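PDB 1O59: allantoicase from Saccharomyces cerevisiae, which catalyses the hydrolysis of allantoate to (S)-ureidoglycolate and urea, a step of allantoin degradation that lets yeast use purines as secondary nitrogen sources. Local coordinates for residues A[107-118]-A[155-165]; A[28-38]-A[189-197]. All blocks are in the same frame, centred on the assembly; numbering follows the deposited sequence. Where two conformers were deposited one is given.

Interaction 1: residues A[107-118]-A[155-165]; sequences IIGGEIDTAFFN and CGPSQRHLFVR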
loop_
_atom_site.group_PDB
_atom_site.type_symbol
_atom_site.label_atom_id
_atom_site.label_comp_id
_atom_site.label_asym_id
_atom_site.label_seq_id
_atom_site.Cartn_x
_atom_site.Cartn_y
_atom_site.Cartn_z
ATOM N N ILE A 107 1.617 -12.236 5.512
ATOM C CA ILE A 107 1.207 -12.091 4.085
ATOM C C ILE A 107 -0.106 -12.771 3.743
ATOM O O ILE A 107 -0.356 -13.888 4.169
ATOM C CB ILE A 107 2.318 -12.612 3.141
ATOM C CG1 ILE A 107 3.648 -11.946 3.470
ATOM C CG2 ILE A 107 1.958 -12.357 1.690
ATOM C CD1 ILE A 107 3.593 -10.373 3.422
ATOM N N ILE A 108 -0.951 -12.080 2.980
ATOM C CA ILE A 108 -2.247 -12.629 2.558
ATOM C C ILE A 108 -2.356 -12.851 1.041
ATOM O O ILE A 108 -3.027 -13.777 0.581
ATOM C CB ILE A 108 -3.427 -11.729 3.059
ATOM C CG1 ILE A 108 -4.762 -12.256 2.520
ATOM C CG2 ILE A 108 -3.242 -10.252 2.695
ATOM C CD1 ILE A 108 -5.100 -13.676 3.028
ATOM N N GLY A 109 -1.713 -11.993 0.255
ATOM C CA GLY A 109 -1.851 -12.083 -1.186
ATOM C C GLY A 109 -0.990 -11.106 -1.894
ATOM O O GLY A 109 -0.048 -10.567 -1.310
ATOM N N GLY A 110 -1.323 -10.870 -3.154
ATOM C CA GLY A 110 -0.525 -9.972 -3.978
ATOM C C GLY A 110 -1.022 -9.787 -5.384
ATOM O O GLY A 110 -2.076 -10.299 -5.766
ATOM N N GLU A 111 -0.260 -9.013 -6.142
ATOM C CA GLU A 111 -0.482 -8.815 -7.571
ATOM C C GLU A 111 0.812 -8.968 -8.370
ATOM O O GLU A 111 1.871 -8.380 -8.028
ATOM C CB GLU A 111 -1.075 -7.425 -7.890
ATOM C CG GLU A 111 -1.187 -7.178 -9.415
ATOM C CD GLU A 111 -1.744 -5.802 -9.832
ATOM O OE1 GLU A 111 -2.344 -5.080 -8.992
ATOM O OE2 GLU A 111 -1.588 -5.446 -11.029
ATOM N N ILE A 112 0.696 -9.710 -9.457
ATOM C CA ILE A 112 1.712 -9.742 -10.488
ATOM C C ILE A 112 1.099 -9.221 -11.787
ATOM O O ILE A 112 0.132 -9.795 -12.317
ATOM C CB ILE A 112 2.267 -11.181 -10.660
ATOM C CG1 ILE A 112 3.157 -11.577 -9.448
ATOM C CG2 ILE A 112 3.026 -11.343 -11.988
ATOM C CD1 ILE A 112 4.526 -10.896 -9.431
ATOM N N ASP A 113 1.656 -8.101 -12.258
ATOM C CA ASP A 113 1.262 -7.487 -13.530
ATOM C C ASP A 113 2.362 -7.665 -14.606
ATOM O O ASP A 113 3.463 -7.097 -14.508
ATOM C CB ASP A 113 0.958 -5.992 -13.299
ATOM C CG ASP A 113 0.214 -5.318 -14.488
ATOM O OD1 ASP A 113 -0.043 -5.962 -15.567
ATOM O OD2 ASP A 113 -0.143 -4.113 -14.406
ATOM N N THR A 114 2.059 -8.435 -15.635
ATOM C CA THR A 114 2.968 -8.613 -16.772
ATOM C C THR A 114 2.685 -7.627 -17.904
ATOM O O THR A 114 3.044 -7.889 -19.037
ATOM C CB THR A 114 2.865 -10.073 -17.324
ATOM O OG1 THR A 114 1.505 -10.402 -17.627
ATOM C CG2 THR A 114 3.251 -11.099 -16.280
ATOM N N ALA A 115 2.043 -6.500 -17.603
ATOM C CA ALA A 115 1.679 -5.480 -18.610
ATOM C C ALA A 115 2.732 -5.199 -19.670
ATOM O O ALA A 115 3.894 -4.877 -19.357
ATOM C CB ALA A 115 1.303 -4.170 -17.926
ATOM N N PHE A 116 2.302 -5.309 -20.926
ATOM C CA PHE A 116 3.129 -5.043 -22.119
ATOM C C PHE A 116 4.218 -6.085 -22.405
ATOM O O PHE A 116 4.951 -5.949 -23.394
ATOM C CB PHE A 116 3.740 -3.625 -22.098
ATOM C CG PHE A 116 2.736 -2.538 -21.864
ATOM C CD1 PHE A 116 1.766 -2.271 -22.800
ATOM C CD2 PHE A 116 2.743 -1.806 -20.683
ATOM C CE1 PHE A 116 0.823 -1.280 -22.565
ATOM C CE2 PHE A 116 1.814 -0.821 -20.435
ATOM C CZ PHE A 116 0.860 -0.550 -21.372
ATOM N N PHE A 117 4.351 -7.100 -21.546
ATOM C CA PHE A 117 5.182 -8.259 -21.874
ATOM C C PHE A 117 4.224 -9.262 -22.493
ATOM O O PHE A 117 3.509 -9.960 -21.790
ATOM C CB PHE A 117 5.907 -8.793 -20.648
ATOM C CG PHE A 117 6.830 -7.798 -20.032
ATOM C CD1 PHE A 117 8.035 -7.472 -20.661
ATOM C CD2 PHE A 117 6.492 -7.152 -18.850
ATOM C CE1 PHE A 117 8.907 -6.553 -20.111
ATOM C CE2 PHE A 117 7.367 -6.214 -18.285
ATOM C CZ PHE A 117 8.586 -5.923 -18.921
ATOM N N ASN A 118 4.152 -9.238 -23.823
ATOM C CA ASN A 118 3.193 -10.032 -24.572
ATOM C C ASN A 118 3.909 -11.222 -25.187
ATOM O O ASN A 118 4.047 -11.305 -26.369
ATOM C CB ASN A 118 2.469 -9.178 -25.641
ATOM C CG ASN A 118 1.070 -9.714 -25.975
ATOM O OD1 ASN A 118 0.251 -9.954 -25.083
ATOM N ND2 ASN A 118 0.782 -9.884 -27.263
ATOM N N CYS A 155 1.764 -17.492 -15.171
ATOM C CA CYS A 155 1.315 -16.157 -15.545
ATOM C C CYS A 155 1.031 -16.108 -17.032
ATOM O O CYS A 155 1.604 -16.871 -17.808
ATOM C CB CYS A 155 2.412 -15.155 -15.276
ATOM S SG CYS A 155 2.815 -14.929 -13.563
ATOM N N GLY A 156 0.163 -15.178 -17.421
ATOM C CA GLY A 156 -0.109 -14.890 -18.828
ATOM C C GLY A 156 0.454 -13.561 -19.308
ATOM O O GLY A 156 0.956 -12.760 -18.506
ATOM N N PRO A 157 0.321 -13.308 -20.608
ATOM C CA PRO A 157 0.902 -12.129 -21.216
ATOM C C PRO A 157 0.164 -10.857 -20.846
ATOM O O PRO A 157 -1.053 -10.845 -20.814
ATOM C CB PRO A 157 0.795 -12.407 -22.718
ATOM C CG PRO A 157 -0.325 -13.347 -22.865
ATOM C CD PRO A 157 -0.400 -14.130 -21.592
ATOM N N SER A 158 0.932 -9.801 -20.558
ATOM C CA SER A 158 0.385 -8.457 -20.464
ATOM C C SER A 158 -0.921 -8.376 -19.690
ATOM O O SER A 158 -1.891 -7.884 -20.188
ATOM C CB SER A 158 0.190 -7.869 -21.872
ATOM O OG SER A 158 -0.137 -6.491 -21.780
ATOM N N GLN A 159 -0.918 -8.827 -18.446
ATOM C CA GLN A 159 -2.102 -8.759 -17.634
ATOM C C GLN A 159 -1.821 -8.794 -16.151
ATOM O O GLN A 159 -0.757 -9.193 -15.704
ATOM C CB GLN A 159 -3.016 -9.919 -17.978
ATOM C CG GLN A 159 -2.472 -11.265 -17.535
ATOM C CD GLN A 159 -3.219 -12.401 -18.169
ATOM O OE1 GLN A 159 -2.933 -12.777 -19.319
ATOM N NE2 GLN A 159 -4.191 -12.955 -17.435
ATOM N N ARG A 160 -2.843 -8.404 -15.400
ATOM C CA ARG A 160 -2.799 -8.363 -13.940
ATOM C C ARG A 160 -3.268 -9.697 -13.385
ATOM O O ARG A 160 -4.206 -10.294 -13.897
ATOM C CB ARG A 160 -3.693 -7.238 -13.421
ATOM C CG ARG A 160 -3.315 -5.892 -14.026
ATOM C CD ARG A 160 -4.101 -4.728 -13.532
ATOM N NE ARG A 160 -4.020 -4.623 -12.086
ATOM C CZ ARG A 160 -5.017 -4.231 -11.313
ATOM N NH1 ARG A 160 -6.185 -3.886 -11.821
ATOM N NH2 ARG A 160 -4.838 -4.178 -10.009
ATOM N N HIS A 161 -2.587 -10.176 -12.356
ATOM C CA HIS A 161 -3.000 -11.378 -11.675
ATOM C C HIS A 161 -3.109 -11.016 -10.214
ATOM O O HIS A 161 -2.133 -10.549 -9.610
ATOM C CB HIS A 161 -1.995 -12.524 -11.842
ATOM C CG HIS A 161 -1.529 -12.743 -13.246
ATOM N ND1 HIS A 161 -0.611 -11.915 -13.861
ATOM C CD2 HIS A 161 -1.814 -13.724 -14.137
ATOM C CE1 HIS A 161 -0.364 -12.371 -15.079
ATOM N NE2 HIS A 161 -1.077 -13.470 -15.269
ATOM N N LEU A 162 -4.292 -11.262 -9.662
ATOM C CA LEU A 162 -4.650 -10.911 -8.307
ATOM C C LEU A 162 -4.846 -12.207 -7.552
ATOM O O LEU A 162 -5.766 -13.003 -7.857
ATOM C CB LEU A 162 -5.946 -10.103 -8.326
ATOM C CG LEU A 162 -5.968 -8.886 -9.261
ATOM C CD1 LEU A 162 -7.326 -8.233 -9.232
ATOM C CD2 LEU A 162 -4.891 -7.871 -8.883
ATOM N N PHE A 163 -3.971 -12.432 -6.573
ATOM C CA PHE A 163 -3.971 -13.700 -5.821
ATOM C C PHE A 163 -4.063 -13.523 -4.285
ATOM O O PHE A 163 -3.598 -12.529 -3.689
ATOM C CB PHE A 163 -2.768 -14.586 -6.215
ATOM C CG PHE A 163 -1.449 -13.911 -6.035
ATOM C CD1 PHE A 163 -0.883 -13.179 -7.083
ATOM C CD2 PHE A 163 -0.796 -13.967 -4.795
ATOM C CE1 PHE A 163 0.340 -12.518 -6.911
ATOM C CE2 PHE A 163 0.404 -13.311 -4.583
ATOM C CZ PHE A 163 0.993 -12.572 -5.655
ATOM N N VAL A 164 -4.700 -14.525 -3.686
ATOM C CA VAL A 164 -4.789 -14.687 -2.252
ATOM C C VAL A 164 -4.267 -16.082 -1.953
ATOM O O VAL A 164 -4.586 -17.034 -2.656
ATOM C CB VAL A 164 -6.265 -14.591 -1.792
ATOM C CG1 VAL A 164 -6.402 -14.812 -0.274
ATOM C CG2 VAL A 164 -6.864 -13.243 -2.221
ATOM N N ARG A 165 -3.469 -16.198 -0.902
ATOM C CA ARG A 165 -3.037 -17.509 -0.420
ATOM C C ARG A 165 -4.220 -18.346 0.019
ATOM O O ARG A 165 -5.075 -17.874 0.773
ATOM C CB ARG A 165 -2.139 -17.382 0.801
ATOM C CG ARG A 165 -0.933 -16.521 0.649
ATOM C CD ARG A 165 -0.230 -16.348 1.961
ATOM N NE ARG A 165 0.631 -17.484 2.209
ATOM C CZ ARG A 165 0.408 -18.465 3.053
ATOM N NH1 ARG A 165 -0.661 -18.510 3.834
ATOM N NH2 ARG A 165 1.303 -19.425 3.125
#

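Interaction 2: residues A[28-38]-A[189-197]; sequences IISKNKAVDVI and RFRLYGRVV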
loop_
_atom_site.group_PDB
_atom_site.type_symbol
_atom_site.label_atom_id
_atom_site.label_comp_id
_atom_site.label_asym_id
_atom_site.label_seq_id
_atom_site.Cartn_x
_atom_site.Cartn_y
_atom_site.Cartn_z
ATOM N N ILE A 28 -8.593 -8.554 0.803
ATOM C CA ILE A 28 -7.271 -7.997 1.130
ATOM C C ILE A 28 -7.360 -6.936 2.225
ATOM O O ILE A 28 -6.685 -7.017 3.249
ATOM C CB ILE A 28 -6.609 -7.449 -0.172
ATOM C CG1 ILE A 28 -6.309 -8.609 -1.132
ATOM C CG2 ILE A 28 -5.366 -6.677 0.121
ATOM C CD1 ILE A 28 -5.436 -9.761 -0.527
ATOM N N ILE A 29 -8.259 -5.991 2.023
ATOM C CA ILE A 29 -8.331 -4.803 2.848
ATOM C C ILE A 29 -9.346 -4.914 3.968
ATOM O O ILE A 29 -8.983 -4.796 5.120
ATOM C CB ILE A 29 -8.645 -3.599 1.964
ATOM C CG1 ILE A 29 -7.531 -3.400 0.947
ATOM C CG2 ILE A 29 -8.788 -2.348 2.803
ATOM C CD1 ILE A 29 -7.944 -2.556 -0.257
ATOM N N SER A 30 -10.614 -5.119 3.640
ATOM C CA SER A 30 -11.658 -5.101 4.659
ATOM C C SER A 30 -11.477 -6.257 5.612
ATOM O O SER A 30 -11.636 -6.092 6.821
ATOM C CB SER A 30 -13.089 -5.173 4.062
ATOM O OG SER A 30 -13.280 -4.306 2.942
ATOM N N LYS A 31 -11.171 -7.442 5.087
ATOM C CA LYS A 31 -11.071 -8.620 5.955
ATOM C C LYS A 31 -9.692 -8.737 6.581
ATOM O O LYS A 31 -9.566 -8.951 7.781
ATOM C CB LYS A 31 -11.416 -9.897 5.207
ATOM C CG LYS A 31 -12.881 -9.999 4.842
ATOM C CD LYS A 31 -13.267 -11.425 4.439
ATOM C CE LYS A 31 -14.357 -11.421 3.373
ATOM N NZ LYS A 31 -15.091 -12.713 3.324
ATOM N N ASN A 32 -8.650 -8.593 5.780
ATOM C CA ASN A 32 -7.324 -8.891 6.277
ATOM C C ASN A 32 -6.532 -7.645 6.648
ATOM O O ASN A 32 -5.410 -7.766 7.107
ATOM C CB ASN A 32 -6.550 -9.769 5.268
ATOM C CG ASN A 32 -7.101 -11.187 5.169
ATOM O OD1 ASN A 32 -6.733 -12.080 5.945
ATOM N ND2 ASN A 32 -7.978 -11.400 4.207
ATOM N N LYS A 33 -7.119 -6.465 6.455
ATOM C CA LYS A 33 -6.517 -5.197 6.876
ATOM C C LYS A 33 -5.119 -5.016 6.284
ATOM O O LYS A 33 -4.205 -4.515 6.953
ATOM C CB LYS A 33 -6.461 -5.105 8.415
ATOM C CG LYS A 33 -7.741 -5.574 9.156
ATOM C CD LYS A 33 -9.033 -4.824 8.735
ATOM C CE LYS A 33 -10.278 -5.364 9.493
ATOM N NZ LYS A 33 -11.454 -4.457 9.391
ATOM N N ALA A 34 -4.954 -5.411 5.031
ATOM C CA ALA A 34 -3.637 -5.479 4.439
ATOM C C ALA A 34 -3.340 -4.329 3.496
ATOM O O ALA A 34 -4.250 -3.686 2.952
ATOM C CB ALA A 34 -3.486 -6.764 3.705
ATOM N N VAL A 35 -2.038 -4.121 3.284
ATOM C CA VAL A 35 -1.487 -3.085 2.410
ATOM C C VAL A 35 -0.317 -3.670 1.614
ATOM O O VAL A 35 0.198 -4.731 1.963
ATOM C CB VAL A 35 -0.982 -1.880 3.229
ATOM C CG1 VAL A 35 -2.131 -1.230 4.021
ATOM C CG2 VAL A 35 0.167 -2.304 4.177
ATOM N N ASP A 36 0.095 -2.971 0.559
ATOM C CA ASP A 36 1.289 -3.347 -0.226
ATOM C C ASP A 36 2.569 -2.975 0.531
ATOM O O ASP A 36 3.073 -1.823 0.475
ATOM C CB ASP A 36 1.246 -2.703 -1.605
ATOM C CG ASP A 36 2.488 -2.973 -2.429
ATOM O OD1 ASP A 36 3.176 -3.993 -2.150
ATOM O OD2 ASP A 36 2.833 -2.210 -3.382
ATOM N N VAL A 37 3.100 -3.974 1.238
ATOM C CA VAL A 37 4.188 -3.747 2.164
ATOM C C VAL A 37 5.540 -3.614 1.460
ATOM O O VAL A 37 6.527 -3.285 2.119
ATOM C CB VAL A 37 4.268 -4.860 3.231
ATOM C CG1 VAL A 37 3.014 -4.872 4.115
ATOM C CG2 VAL A 37 4.503 -6.241 2.566
ATOM N N ILE A 38 5.588 -3.907 0.151
ATOM C CA ILE A 38 6.808 -3.744 -0.651
ATOM C C ILE A 38 6.792 -2.540 -1.587
ATOM O O ILE A 38 7.794 -2.288 -2.267
ATOM C CB ILE A 38 7.144 -5.003 -1.474
ATOM C CG1 ILE A 38 6.068 -5.278 -2.533
ATOM C CG2 ILE A 38 7.321 -6.176 -0.540
ATOM C CD1 ILE A 38 6.292 -6.527 -3.348
ATOM N N ARG A 189 4.787 -5.049 -12.702
ATOM C CA ARG A 189 4.577 -4.689 -11.297
ATOM C C ARG A 189 4.440 -5.864 -10.389
ATOM O O ARG A 189 3.870 -6.910 -10.778
ATOM C CB ARG A 189 3.332 -3.822 -11.103
ATOM C CG ARG A 189 3.441 -2.399 -11.667
ATOM C CD ARG A 189 4.505 -1.545 -11.024
ATOM N NE ARG A 189 4.500 -0.184 -11.598
ATOM C CZ ARG A 189 5.117 0.176 -12.721
ATOM N NH1 ARG A 189 5.865 -0.674 -13.412
ATOM N NH2 ARG A 189 5.024 1.424 -13.130
ATOM N N PHE A 190 4.911 -5.679 -9.155
ATOM C CA PHE A 190 4.713 -6.685 -8.088
ATOM C C PHE A 190 4.236 -6.041 -6.793
ATOM O O PHE A 190 4.967 -5.274 -6.176
ATOM C CB PHE A 190 6.009 -7.464 -7.864
ATOM C CG PHE A 190 5.966 -8.470 -6.720
ATOM C CD1 PHE A 190 4.816 -9.254 -6.459
ATOM C CD2 PHE A 190 7.102 -8.670 -5.930
ATOM C CE1 PHE A 190 4.799 -10.184 -5.417
ATOM C CE2 PHE A 190 7.097 -9.619 -4.909
ATOM C CZ PHE A 190 5.940 -10.375 -4.653
ATOM N N ARG A 191 2.995 -6.332 -6.411
ATOM C CA ARG A 191 2.433 -5.883 -5.137
ATOM C C ARG A 191 2.337 -7.071 -4.184
ATOM O O ARG A 191 1.892 -8.124 -4.580
ATOM C CB ARG A 191 1.006 -5.349 -5.349
ATOM C CG ARG A 191 0.799 -4.399 -6.517
ATOM C CD ARG A 191 1.763 -3.240 -6.542
ATOM N NE ARG A 191 1.472 -2.211 -7.558
ATOM C CZ ARG A 191 2.327 -1.226 -7.862
ATOM N NH1 ARG A 191 3.524 -1.189 -7.278
ATOM N NH2 ARG A 191 2.011 -0.297 -8.761
ATOM N N LEU A 192 2.725 -6.911 -2.930
ATOM C CA LEU A 192 2.506 -7.975 -1.952
ATOM C C LEU A 192 1.754 -7.457 -0.710
ATOM O O LEU A 192 2.239 -6.575 0.018
ATOM C CB LEU A 192 3.824 -8.673 -1.563
ATOM C CG LEU A 192 3.577 -10.021 -0.872
ATOM C CD1 LEU A 192 3.135 -11.136 -1.847
ATOM C CD2 LEU A 192 4.796 -10.440 -0.123
ATOM N N TYR A 193 0.557 -8.009 -0.486
ATOM C CA TYR A 193 -0.313 -7.525 0.589
ATOM C C TYR A 193 -0.098 -8.245 1.907
ATOM O O TYR A 193 -0.184 -9.491 1.966
ATOM C CB TYR A 193 -1.812 -7.546 0.161
ATOM C CG TYR A 193 -2.005 -6.692 -1.066
ATOM C CD1 TYR A 193 -1.847 -5.310 -0.983
ATOM C CD2 TYR A 193 -2.270 -7.257 -2.315
ATOM C CE1 TYR A 193 -1.974 -4.499 -2.101
ATOM C CE2 TYR A 193 -2.395 -6.458 -3.435
ATOM C CZ TYR A 193 -2.244 -5.067 -3.313
ATOM O OH TYR A 193 -2.332 -4.230 -4.384
ATOM N N GLY A 194 0.149 -7.467 2.960
ATOM C CA GLY A 194 0.284 -8.054 4.294
ATOM C C GLY A 194 -0.306 -7.213 5.420
ATOM O O GLY A 194 -0.475 -6.017 5.284
ATOM N N ARG A 195 -0.643 -7.864 6.526
ATOM C CA ARG A 195 -1.191 -7.189 7.681
ATOM C C ARG A 195 0.043 -6.776 8.439
ATOM O O ARG A 195 0.840 -7.618 8.805
ATOM C CB ARG A 195 -2.106 -8.118 8.511
ATOM C CG ARG A 195 -3.122 -7.410 9.378
ATOM C CD ARG A 195 -2.547 -6.626 10.544
ATOM N NE ARG A 195 -3.612 -5.917 11.250
ATOM C CZ ARG A 195 -3.910 -4.630 11.118
ATOM N NH1 ARG A 195 -3.209 -3.843 10.329
ATOM N NH2 ARG A 195 -4.925 -4.131 11.809
ATOM N N VAL A 196 0.205 -5.473 8.649
ATOM C CA VAL A 196 1.396 -4.943 9.272
ATOM C C VAL A 196 1.387 -5.266 10.747
ATOM O O VAL A 196 0.355 -5.202 11.406
ATOM C CB VAL A 196 1.530 -3.403 9.056
ATOM C CG1 VAL A 196 2.741 -2.839 9.811
ATOM C CG2 VAL A 196 1.621 -3.076 7.593
ATOM N N VAL A 197 2.564 -5.645 11.233
ATOM C CA VAL A 197 2.843 -5.776 12.650
ATOM C C VAL A 197 3.498 -4.486 13.147
ATOM O O VAL A 197 4.630 -4.171 12.738
ATOM C CB VAL A 197 3.839 -6.918 12.915
ATOM C CG1 VAL A 197 4.087 -7.068 14.420
ATOM C CG2 VAL A 197 3.325 -8.227 12.306
HETATM O O HOH W 1 -1.754 -3.560 7.760
HETATM O O HOH W 2 4.790 -2.513 -5.221
#

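Interaction 1: residues A[107-118]-A[155-165]
Antiparallel strand pairing joins 107-113 to 160-164, Gly109 lying across from Val164 and Asp113 from Arg160, and beyond the strands the loops 114-118 and 155-159 stay in contact. On the face that carries Glu111, Leu162 and Val164, the Glu111 chain runs extended, CG anti to the backbone N (chi1 175°), and its carboxylate takes a side-on, two-nitrogen salt bridge from Arg160. Arg160 NE meets Glu111 OE2 at 2.8 Å and Arg160 NH2 meets Glu111 OE1 at 2.8 Å; both bonds are nearly straight and lie in the guanidinium plane, yet they come in from above the carboxylate plane, the two flat groups being 49° apart. Arg160 NH1 has a second acid, Glu21, on the helix 21-31 that packs over Leu162 and Val164. Both strands lie within the first allantoicase repeat, whose antiparallel sheets are consistent with the galactose-binding-domain-like beta sandwich of its clan, and the opposite face of their sheet bears Ile112, His161 and Phe163. There the Phe163 ring folds back over Gly110, whose CA stands 3.8 Å from the ring centroid in a CH-pi contact. Ile112 O accepts twice from His161, from backbone N and, at 2.7 Å, from ND1, the two donors arriving from opposite faces of the carbonyl plane. The other imidazole nitrogen, His161 NE2, accepts from Gly156 N, so the ring is fixed at both nitrogens and ties the loop to the strand. Thr114 OG1, set between its own backbone N and carbonyl carbon (chi1 54°), gives its proton to Gly156 O at 2.6 Å and receives Gln159 N at 3.0 Å. Past it the type II turn Thr114-Phe117 presents Phe116 N to Ser158 OG, 2.8 Å away, while Asp113 OD1 closes an Asx turn onto Ala115 N.

Interaction 2: residues A[28-38]-A[189-197]
Ile28, near the end of helix 21-31, lays CG2 against Tyr193, 3.6 Å from its CG. Where the chain leaves the helix, Lys33 puts CB over the centre of the Arg195 guanidinium in the conformer given, 3.7 Å above its plane; in that conformer Arg195 NH1 bonds to Gly216 O, and a water joins Lys33 O to Val196 N. Val35 then pairs with Gly194 through two backbone bonds, adding the short strand 35-36 antiparallel to 189-196, a strand of the first allantoicase repeat. Asp36, with CG anti to its N (chi1 176°), swings its carboxylate along the neighbouring strand. Its OD1 takes Leu192 N at 3.1 Å from above the carboxylate plane, and its OD2 shares a water with Phe190 O and Arg191 NH1, the latter also bonding to Gln62 O. An alanine here is likely to leave Leu192 N without this acceptor and the water without one of its three partners. Val37 N bonds to Leu192 O at 3.0 Å, and Ile38 ends the run with CD1 over one face of the Phe190 ring, 3.7 Å from its centroid, a CH-pi contact at a site that Ile177 of strand 176-182 also lines.

Overall arrangement
Strands 105-113 and 186-196 are neighbours in one antiparallel sheet, so the two contacts, with centres about 15 Å apart, meet directly. Gly109 O lies 2.8 Å from Tyr193 N and Glu111 N 2.8 Å from Arg191 O, both probable hydrogen bonds, and Ile112 CD1 packs 3.4 Å from Phe190 CD1. Ile108 and Gly109 both face Tyr193, a classic beta bulge at this junction. Strand 107-113 therefore has 160-164 along one edge and 189-196 along the other. Helix 21-31 spans both contacts, sending Glu21 to Arg160 in interaction 1 and Ile28 to Tyr193 in interaction 2. Interaction 2 also reaches the second allantoicase repeat, where Lys33 and Val35 touch Val218.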